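Local coordinates for protein LYND (Lyngbya aestuarii, PDB 4V1T) that probably uses ATP and magnesium to cyclodehydrate cysteine side chains of cyanobactin precursor peptides into thiazolines, at residues E551-A556 with P735-F740; L563-V568 with V594-A599; L570-E575 with L683-D688. All blocks are in the same frame, centred on the assembly; numbering follows the deposited sequence.

Contact 1: residues E551-A556 with P735-F740; sequences ERDGVA and PGMRHF. With PO4 (phosphate ion), chain P.
This contact lies at the magnesium and nucleotide site of the YcaO domain: the side chain of Arg552 is about 4 Å from a bound magnesium ion and about 5 Å from ADP. Helix 538-561 brings Arg552 here, and the loop after strand 728-733 lays Phe740 against it. The arginine chain bends at chi2 and chi3, so its shaft runs alongside the phenylalanine with both pointing the same way. CD of Arg552 sits 3.3 Å from CE2 of Phe740, an oblique approach. The guanidinium stands almost upright to the ring (81° between planes), with Phe740 CZ above one of its faces near the rim. NH1 of Arg552 forms a salt bridge with OE2 of Glu551, the hydrogen bond in it weak (3.1 Å), while Asn530 accepts from NE. NH2 makes a weak bond of 3.4 Å to O1 of a phosphate that probably came from the crystallisation liquor. The guanidinium is held at several nitrogens, which would probably help to limit its rotation beside the metal.

The next residue, Asp553, holds the loop backbone. Its OD2 receives N of Arg738 at 2.9 Å through the anti lone pair, a nearly straight bond (168°), and OD1 meets Arg748 in a salt bridge. The Arg738 guanidinium turns elsewhere, to the carbonyl of Arg743. Val555 CG1 packs on Phe740 CB at 3.7 Å, and CB of Ala556 touches Arg738 CB at 3.7 Å. A buried helix that brings an arginine up to magnesium and nucleotide, with the loop after strand 728-733 laid along it, fits the ATP site of a YcaO cyclodehydratase.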
loop_
_atom_site.group_PDB
_atom_site.type_symbol
_atom_site.label_atom_id
_atom_site.label_comp_id
_atom_site.label_asym_id
_atom_site.label_seq_id
_atom_site.Cartn_x
_atom_site.Cartn_y
_atom_site.Cartn_z
ATOM N N GLU B 551 -1.381 2.005 34.270
ATOM C CA GLU B 551 -0.811 0.714 33.895
ATOM C C GLU B 551 0.516 0.479 34.602
ATOM O O GLU B 551 0.714 -0.564 35.212
ATOM C CB GLU B 551 -0.611 0.638 32.378
ATOM C CG GLU B 551 0.152 -0.579 31.865
ATOM C CD GLU B 551 0.688 -0.358 30.465
ATOM O OE1 GLU B 551 -0.070 0.125 29.600
ATOM O OE2 GLU B 551 1.875 -0.648 30.237
ATOM N N ARG B 552 1.420 1.452 34.517
ATOM C CA ARG B 552 2.769 1.296 35.075
ATOM C C ARG B 552 2.716 1.262 36.597
ATOM O O ARG B 552 3.447 0.492 37.230
ATOM C CB ARG B 552 3.710 2.420 34.652
ATOM C CG ARG B 552 3.545 2.944 33.253
ATOM C CD ARG B 552 3.966 1.982 32.175
ATOM N NE ARG B 552 4.583 2.715 31.070
ATOM C CZ ARG B 552 4.793 2.235 29.858
ATOM N NH1 ARG B 552 4.406 1.016 29.536
ATOM N NH2 ARG B 552 5.373 3.000 28.951
ATOM N N ASP B 553 1.865 2.117 37.166
ATOM C CA ASP B 553 1.652 2.167 38.604
ATOM C C ASP B 553 1.185 0.802 39.092
ATOM O O ASP B 553 1.741 0.259 40.045
ATOM C CB ASP B 553 0.641 3.258 38.965
ATOM C CG ASP B 553 0.433 3.394 40.453
ATOM O OD1 ASP B 553 -0.400 2.640 41.004
ATOM O OD2 ASP B 553 1.090 4.263 41.072
ATOM N N GLY B 554 0.181 0.246 38.416
ATOM C CA GLY B 554 -0.335 -1.071 38.748
ATOM C C GLY B 554 0.720 -2.158 38.675
ATOM O O GLY B 554 0.797 -3.024 39.557
ATOM N N VAL B 555 1.534 -2.116 37.621
ATOM C CA VAL B 555 2.603 -3.088 37.451
ATOM C C VAL B 555 3.620 -2.924 38.572
ATOM O O VAL B 555 4.057 -3.909 39.175
ATOM C CB VAL B 555 3.294 -2.952 36.073
ATOM C CG1 VAL B 555 4.554 -3.815 36.005
ATOM C CG2 VAL B 555 2.346 -3.358 34.955
ATOM N N ALA B 556 3.983 -1.680 38.856
ATOM C CA ALA B 556 4.988 -1.397 39.890
ATOM C C ALA B 556 4.580 -1.996 41.231
ATOM O O ALA B 556 5.378 -2.647 41.893
ATOM C CB ALA B 556 5.204 0.101 40.028
ATOM N N PRO B 735 2.062 13.302 39.315
ATOM C CA PRO B 735 3.092 13.149 40.349
ATOM C C PRO B 735 2.662 12.243 41.495
ATOM O O PRO B 735 1.603 12.449 42.072
ATOM C CB PRO B 735 3.295 14.582 40.844
ATOM C CG PRO B 735 2.932 15.429 39.673
ATOM C CD PRO B 735 1.784 14.721 39.028
ATOM N N GLY B 736 3.488 11.243 41.800
ATOM C CA GLY B 736 3.193 10.269 42.842
ATOM C C GLY B 736 2.974 8.878 42.268
ATOM O O GLY B 736 3.346 7.880 42.875
ATOM N N MET B 737 2.376 8.804 41.085
ATOM C CA MET B 737 2.129 7.511 40.453
ATOM C C MET B 737 3.438 6.897 40.004
ATOM O O MET B 737 4.334 7.592 39.543
ATOM C CB MET B 737 1.150 7.650 39.288
ATOM C CG MET B 737 -0.267 7.970 39.764
ATOM S SD MET B 737 -1.499 7.992 38.458
ATOM C CE MET B 737 -1.674 6.244 38.142
ATOM N N ARG B 738 3.534 5.582 40.147
ATOM C CA ARG B 738 4.800 4.881 40.011
ATOM C C ARG B 738 5.097 4.401 38.589
ATOM O O ARG B 738 4.201 3.965 37.857
ATOM C CB ARG B 738 4.829 3.684 40.966
ATOM C CG ARG B 738 4.244 3.955 42.346
ATOM C CD ARG B 738 4.959 5.091 43.049
ATOM N NE ARG B 738 6.346 4.751 43.332
ATOM C CZ ARG B 738 7.060 5.232 44.338
ATOM N NH1 ARG B 738 6.529 6.087 45.192
ATOM N NH2 ARG B 738 8.314 4.845 44.490
ATOM N N HIS B 739 6.372 4.487 38.218
ATOM C CA HIS B 739 6.889 3.841 37.027
ATOM C C HIS B 739 7.201 2.407 37.419
ATOM O O HIS B 739 7.462 2.147 38.589
ATOM C CB HIS B 739 8.141 4.574 36.527
ATOM C CG HIS B 739 8.435 4.367 35.072
ATOM N ND1 HIS B 739 9.027 5.337 34.294
ATOM C CD2 HIS B 739 8.224 3.312 34.253
ATOM C CE1 HIS B 739 9.173 4.889 33.062
ATOM N NE2 HIS B 739 8.689 3.664 33.008
ATOM N N PHE B 740 7.156 1.472 36.473
ATOM C CA PHE B 740 7.518 0.087 36.776
ATOM C C PHE B 740 9.026 -0.150 36.725
ATOM O O PHE B 740 9.486 -1.291 36.661
ATOM C CB PHE B 740 6.785 -0.898 35.847
ATOM C CG PHE B 740 7.090 -0.737 34.371
ATOM C CD1 PHE B 740 8.365 -0.950 33.871
ATOM C CD2 PHE B 740 6.072 -0.473 33.476
ATOM C CE1 PHE B 740 8.625 -0.840 32.516
ATOM C CE2 PHE B 740 6.328 -0.367 32.115
ATOM C CZ PHE B 740 7.602 -0.544 31.636
HETATM P P PO4 P . 5.113 1.172 25.397
HETATM O O1 PO4 P . 6.285 0.965 26.341
HETATM O O2 PO4 P . 4.549 2.558 25.577
HETATM O O3 PO4 P . 4.059 0.131 25.694
HETATM O O4 PO4 P . 5.630 1.052 23.977
#

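Contact 2: residues L563-V568 with V594-A599; sequences LRRPAV and VLDLTA
Arg565 grips Asp596 side-on, using NE and one terminal nitrogen for two different oxygens. NE gives a nearly straight bond (171°) of 2.8 Å to the backbone O of Asp596, nearly along the carbonyl axis. NH2 reaches OD2 of the same residue at 2.9 Å, completing a salt bridge through the anti lone pair, and adds a weak second bond to the carbonyl. Both partners lie in the guanidinium plane, although the carboxylate is turned 48° from it. Bends at chi2 and chi3 curl the arginine back, so that CD of Pro566 lies over the centre of one guanidinium face; Trp758 adds a cation-pi contact. The other carboxylate oxygen, OD1 of Asp596, accepts a hydrogen bond from OG1 of Thr598 at 2.7 Å, from above its plane, and is also bonded by the hydroxyl of Tyr689. The buried carboxylate is thus well satisfied, which would probably favour its ionised form.

The backbones meet at one beta bridge, Ala567 with Leu595, patterned as an antiparallel non-hydrogen-bonded pair. It adds the loop after helix 538-561 to strand 590-596, an outermost strand of a three-stranded antiparallel sheet whose neighbour, 605-612, bonds Leu595 through Ala607. N of Asp596 donates to O of Pro566 at 3.2 Å, straight along the carbonyl axis. N of Val568 reaches O of Val594 at 3.0 Å, but at a bent, weak angle, and CA of Ala567 makes a CA-H...O contact with that same oxygen. Beyond this a water bridges the two segments, accepting from N of Val594 at 2.7 Å and donating to O of Val568 at 2.9 Å. Beside the bridge, CG2 of Val568 packs obliquely across CG1 of Val594, and Phe606 of strand 605-612 touches both valines.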
loop_
_atom_site.group_PDB
_atom_site.type_symbol
_atom_site.label_atom_id
_atom_site.label_comp_id
_atom_site.label_asym_id
_atom_site.label_seq_id
_atom_site.Cartn_x
_atom_site.Cartn_y
_atom_site.Cartn_z
ATOM N N LEU B 563 3.437 -9.303 44.648
ATOM C CA LEU B 563 2.119 -9.673 45.120
ATOM C C LEU B 563 1.578 -10.872 44.372
ATOM O O LEU B 563 1.862 -11.047 43.192
ATOM C CB LEU B 563 1.156 -8.492 44.970
ATOM C CG LEU B 563 1.546 -7.222 45.734
ATOM C CD1 LEU B 563 0.656 -6.057 45.338
ATOM C CD2 LEU B 563 1.479 -7.457 47.232
ATOM N N ARG B 564 0.803 -11.698 45.068
ATOM C CA ARG B 564 0.079 -12.793 44.437
ATOM C C ARG B 564 -1.283 -12.280 43.977
ATOM O O ARG B 564 -2.074 -11.817 44.788
ATOM C CB ARG B 564 -0.082 -13.973 45.405
ATOM C CG ARG B 564 1.219 -14.487 46.009
ATOM C CD ARG B 564 2.168 -15.094 44.975
ATOM N NE ARG B 564 1.752 -16.440 44.567
ATOM C CZ ARG B 564 1.030 -16.733 43.488
ATOM N NH1 ARG B 564 0.619 -15.782 42.662
ATOM N NH2 ARG B 564 0.710 -17.997 43.227
ATOM N N ARG B 565 -1.545 -12.362 42.679
ATOM C CA ARG B 565 -2.761 -11.804 42.102
ATOM C C ARG B 565 -3.651 -12.895 41.523
ATOM O O ARG B 565 -3.165 -13.945 41.079
ATOM C CB ARG B 565 -2.409 -10.793 41.004
ATOM C CG ARG B 565 -1.530 -9.626 41.456
ATOM C CD ARG B 565 -2.203 -8.795 42.537
ATOM N NE ARG B 565 -3.519 -8.327 42.115
ATOM C CZ ARG B 565 -4.541 -8.104 42.933
ATOM N NH1 ARG B 565 -4.417 -8.301 44.233
ATOM N NH2 ARG B 565 -5.701 -7.690 42.445
ATOM N N PRO B 566 -4.969 -12.647 41.501
ATOM C CA PRO B 566 -5.891 -13.607 40.893
ATOM C C PRO B 566 -5.856 -13.577 39.366
ATOM O O PRO B 566 -5.595 -12.522 38.785
ATOM C CB PRO B 566 -7.254 -13.145 41.406
ATOM C CG PRO B 566 -7.101 -11.674 41.567
ATOM C CD PRO B 566 -5.670 -11.447 41.993
ATOM N N ALA B 567 -6.127 -14.713 38.731
ATOM C CA ALA B 567 -6.233 -14.763 37.276
ATOM C C ALA B 567 -7.564 -14.185 36.808
ATOM O O ALA B 567 -8.442 -13.863 37.617
ATOM C CB ALA B 567 -6.083 -16.190 36.765
ATOM N N VAL B 568 -7.693 -14.076 35.490
ATOM C CA VAL B 568 -8.903 -13.565 34.850
ATOM C C VAL B 568 -9.541 -14.658 34.006
ATOM O O VAL B 568 -8.897 -15.221 33.124
ATOM C CB VAL B 568 -8.593 -12.340 33.961
ATOM C CG1 VAL B 568 -9.866 -11.785 33.339
ATOM C CG2 VAL B 568 -7.890 -11.260 34.778
ATOM N N VAL B 594 -3.849 -14.289 32.244
ATOM C CA VAL B 594 -3.901 -12.870 32.577
ATOM C C VAL B 594 -4.079 -12.659 34.076
ATOM O O VAL B 594 -4.853 -13.374 34.716
ATOM C CB VAL B 594 -5.045 -12.174 31.809
ATOM C CG1 VAL B 594 -5.178 -10.711 32.214
ATOM C CG2 VAL B 594 -4.810 -12.287 30.316
ATOM N N LEU B 595 -3.365 -11.670 34.619
ATOM C CA LEU B 595 -3.489 -11.287 36.032
ATOM C C LEU B 595 -4.167 -9.928 36.201
ATOM O O LEU B 595 -3.988 -9.036 35.383
ATOM C CB LEU B 595 -2.112 -11.230 36.696
ATOM C CG LEU B 595 -1.257 -12.491 36.676
ATOM C CD1 LEU B 595 0.036 -12.205 37.404
ATOM C CD2 LEU B 595 -1.975 -13.682 37.291
ATOM N N ASP B 596 -4.931 -9.778 37.274
ATOM C CA ASP B 596 -5.573 -8.505 37.590
ATOM C C ASP B 596 -4.624 -7.612 38.397
ATOM O O ASP B 596 -4.141 -8.018 39.444
ATOM C CB ASP B 596 -6.862 -8.739 38.378
ATOM C CG ASP B 596 -7.482 -7.444 38.870
ATOM O OD1 ASP B 596 -8.243 -6.826 38.101
ATOM O OD2 ASP B 596 -7.202 -7.039 40.021
ATOM N N LEU B 597 -4.381 -6.404 37.895
ATOM C CA LEU B 597 -3.519 -5.418 38.548
ATOM C C LEU B 597 -4.310 -4.186 39.011
ATOM O O LEU B 597 -3.732 -3.186 39.458
ATOM C CB LEU B 597 -2.408 -4.991 37.584
ATOM C CG LEU B 597 -1.059 -5.699 37.668
ATOM C CD1 LEU B 597 -1.192 -7.190 37.950
ATOM C CD2 LEU B 597 -0.282 -5.469 36.379
ATOM N N THR B 598 -5.634 -4.264 38.899
ATOM C CA THR B 598 -6.499 -3.151 39.261
ATOM C C THR B 598 -6.273 -2.733 40.715
ATOM O O THR B 598 -6.495 -3.520 41.629
ATOM C CB THR B 598 -7.976 -3.521 39.058
ATOM O OG1 THR B 598 -8.137 -4.131 37.769
ATOM C CG2 THR B 598 -8.863 -2.274 39.153
ATOM N N ALA B 599 -5.827 -1.494 40.914
ATOM C CA ALA B 599 -5.468 -1.002 42.238
ATOM C C ALA B 599 -6.460 0.063 42.722
ATOM O O ALA B 599 -7.630 0.018 42.365
ATOM C CB ALA B 599 -4.030 -0.469 42.230
HETATM O O HOH W 1 -6.041 -15.799 32.860
#

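Contact 3: residues L570-E575 with L683-D688; sequences LGSFNE and LKTAQD
Two irregular pieces of chain approach each other here, closest at Phe573 and Ala686, whose CA atoms are 5.2 Å apart. Residues 570-575 form a loop leading into helix 576-587, and Asn574 in it takes left-handed backbone angles. Residues 683-688 run extended as far as Thr685 and then tighten into a short 3-10 turn over 686-688, in which N of Asp688 bonds to O of Thr685 at 3.0 Å. Asp688 folds back on the start of that turn: its OD2 receives N of Thr685 at 2.7 Å, almost perfectly straight (178°), and takes a weak bond from the threonine hydroxyl as well.

Ala686, the first residue of the turn, meets the ring of Phe573 flat on. Its CB lies 4.0 Å from the ring centroid, 22° off the normal, a CH-pi contact, while its CA sits above the same face nearer the rim, 3.6 Å from CE2 of Phe573. The phenylalanine has CG beside its own backbone N (chi1 -75°), and its ring also touches Thr631 and Ile634 of helix 630-649. An alanine here would remove the ring on which Ala686 rests and its contacts with helix 630-649, and would probably loosen the 3-10 turn from the loop. Ser572 supplies the polar link. Its OG, in the crowded position between N and the carbonyl carbon, accepts a weak bond of 3.4 Å from N of Ala686, but its stronger partner is O of Asp569. Packing is tight on the backbone side, with O of Ser572 only 3.1 Å from CB of Ala686. With one weak hydrogen bond and a single alanine on an aromatic face, the junction depends on shape more than on polar bonding.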
loop_
_atom_site.group_PDB
_atom_site.type_symbol
_atom_site.label_atom_id
_atom_site.label_comp_id
_atom_site.label_asym_id
_atom_site.label_seq_id
_atom_site.Cartn_x
_atom_site.Cartn_y
_atom_site.Cartn_z
ATOM N N LEU B 570 -11.125 -15.526 31.110
ATOM C CA LEU B 570 -11.242 -14.885 29.813
ATOM C C LEU B 570 -12.477 -15.352 29.062
ATOM O O LEU B 570 -12.818 -14.783 28.038
ATOM C CB LEU B 570 -9.990 -15.159 28.988
ATOM C CG LEU B 570 -8.694 -14.612 29.596
ATOM C CD1 LEU B 570 -7.488 -15.125 28.828
ATOM C CD2 LEU B 570 -8.693 -13.093 29.617
ATOM N N GLY B 571 -13.144 -16.380 29.578
ATOM C CA GLY B 571 -14.374 -16.878 28.970
ATOM C C GLY B 571 -15.630 -16.223 29.525
ATOM O O GLY B 571 -16.738 -16.714 29.295
ATOM N N SER B 572 -15.465 -15.115 30.250
ATOM C CA SER B 572 -16.598 -14.397 30.852
ATOM C C SER B 572 -16.772 -12.974 30.318
ATOM O O SER B 572 -17.630 -12.238 30.789
ATOM C CB SER B 572 -16.449 -14.359 32.379
ATOM O OG SER B 572 -15.383 -13.515 32.785
ATOM N N PHE B 573 -15.968 -12.595 29.330
ATOM C CA PHE B 573 -16.013 -11.240 28.768
ATOM C C PHE B 573 -16.762 -11.140 27.436
ATOM O O PHE B 573 -16.852 -10.070 26.830
ATOM C CB PHE B 573 -14.591 -10.714 28.605
ATOM C CG PHE B 573 -13.958 -10.317 29.898
ATOM C CD1 PHE B 573 -13.278 -11.252 30.669
ATOM C CD2 PHE B 573 -14.067 -9.017 30.361
ATOM C CE1 PHE B 573 -12.706 -10.887 31.871
ATOM C CE2 PHE B 573 -13.503 -8.650 31.560
ATOM C CZ PHE B 573 -12.821 -9.586 32.318
ATOM N N ASN B 574 -17.310 -12.251 26.978
ATOM C CA ASN B 574 -18.091 -12.247 25.754
ATOM C C ASN B 574 -17.219 -11.862 24.559
ATOM O O ASN B 574 -17.714 -11.375 23.552
ATOM C CB ASN B 574 -19.266 -11.270 25.896
ATOM C CG ASN B 574 -20.570 -11.838 25.379
ATOM O OD1 ASN B 574 -20.595 -12.675 24.475
ATOM N ND2 ASN B 574 -21.674 -11.387 25.965
ATOM N N GLU B 575 -15.917 -12.090 24.688
ATOM C CA GLU B 575 -14.958 -11.799 23.631
ATOM C C GLU B 575 -14.292 -13.093 23.172
ATOM O O GLU B 575 -13.486 -13.666 23.906
ATOM C CB GLU B 575 -13.894 -10.825 24.134
ATOM C CG GLU B 575 -12.984 -10.293 23.042
ATOM C CD GLU B 575 -13.753 -9.517 22.012
ATOM O OE1 GLU B 575 -14.495 -8.595 22.405
ATOM O OE2 GLU B 575 -13.622 -9.845 20.819
ATOM N N LEU B 683 -11.446 -16.468 40.293
ATOM C CA LEU B 683 -11.168 -15.865 39.005
ATOM C C LEU B 683 -11.932 -14.563 38.869
ATOM O O LEU B 683 -13.090 -14.475 39.258
ATOM C CB LEU B 683 -11.553 -16.814 37.868
ATOM C CG LEU B 683 -10.787 -18.132 37.822
ATOM C CD1 LEU B 683 -11.391 -19.064 36.786
ATOM C CD2 LEU B 683 -9.321 -17.880 37.523
ATOM N N LYS B 684 -11.272 -13.550 38.323
ATOM C CA LYS B 684 -11.922 -12.278 38.037
ATOM C C LYS B 684 -12.861 -12.419 36.844
ATOM O O LYS B 684 -12.470 -12.932 35.801
ATOM C CB LYS B 684 -10.874 -11.202 37.750
ATOM C CG LYS B 684 -10.082 -10.784 38.972
ATOM C CD LYS B 684 -10.913 -9.885 39.873
ATOM C CE LYS B 684 -10.355 -9.855 41.279
ATOM N NZ LYS B 684 -10.937 -8.746 42.074
ATOM N N THR B 685 -14.097 -11.955 37.003
ATOM C CA THR B 685 -15.097 -12.035 35.939
ATOM C C THR B 685 -15.387 -10.637 35.408
ATOM O O THR B 685 -14.992 -9.638 36.008
ATOM C CB THR B 685 -16.417 -12.686 36.428
ATOM O OG1 THR B 685 -17.017 -11.878 37.444
ATOM C CG2 THR B 685 -16.152 -14.079 36.985
ATOM N N ALA B 686 -16.086 -10.578 34.282
ATOM C CA ALA B 686 -16.387 -9.310 33.632
ATOM C C ALA B 686 -17.145 -8.356 34.551
ATOM O O ALA B 686 -16.975 -7.133 34.467
ATOM C CB ALA B 686 -17.190 -9.559 32.363
ATOM N N GLN B 687 -17.986 -8.907 35.423
ATOM C CA GLN B 687 -18.832 -8.075 36.275
ATOM C C GLN B 687 -18.065 -7.460 37.445
ATOM O O GLN B 687 -18.551 -6.528 38.087
ATOM C CB GLN B 687 -20.015 -8.881 36.804
ATOM C CG GLN B 687 -19.624 -9.988 37.765
ATOM C CD GLN B 687 -20.763 -10.406 38.678
ATOM O OE1 GLN B 687 -21.778 -9.716 38.796
ATOM N NE2 GLN B 687 -20.595 -11.545 39.333
ATOM N N ASP B 688 -16.877 -7.985 37.730
ATOM C CA ASP B 688 -16.044 -7.455 38.809
ATOM C C ASP B 688 -15.515 -6.058 38.480
ATOM O O ASP B 688 -14.915 -5.400 39.333
ATOM C CB ASP B 688 -14.872 -8.401 39.097
ATOM C CG ASP B 688 -15.313 -9.712 39.733
ATOM O OD1 ASP B 688 -16.181 -9.680 40.636
ATOM O OD2 ASP B 688 -14.787 -10.777 39.332
#

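All three contacts belong to the YcaO region, and contacts 1 and 2 are buried whereas contact 3 lies at the surface. Contacts 1 and 2 touch where Val555 CG2 packs on Leu597 CD2 at 3.7 Å, so helix 538-561 backs onto the loop just past strand 590-596. Contacts 2 and 3 share the chain between helices 538-561 and 576-587: Ala567 O probably bonds Lys684 N, and Val568 CG1 presses on Phe573 CE1 at 3.3 Å. Contacts 1 and 3 do not meet. Contact 1 sets an arginine shaft on an aromatic ring beside one carboxylate-bound backbone N-H, with no salt bridge between its segments; ionic pairing combines with a beta bridge in contact 2, and aromatic packing prevails in contact 3.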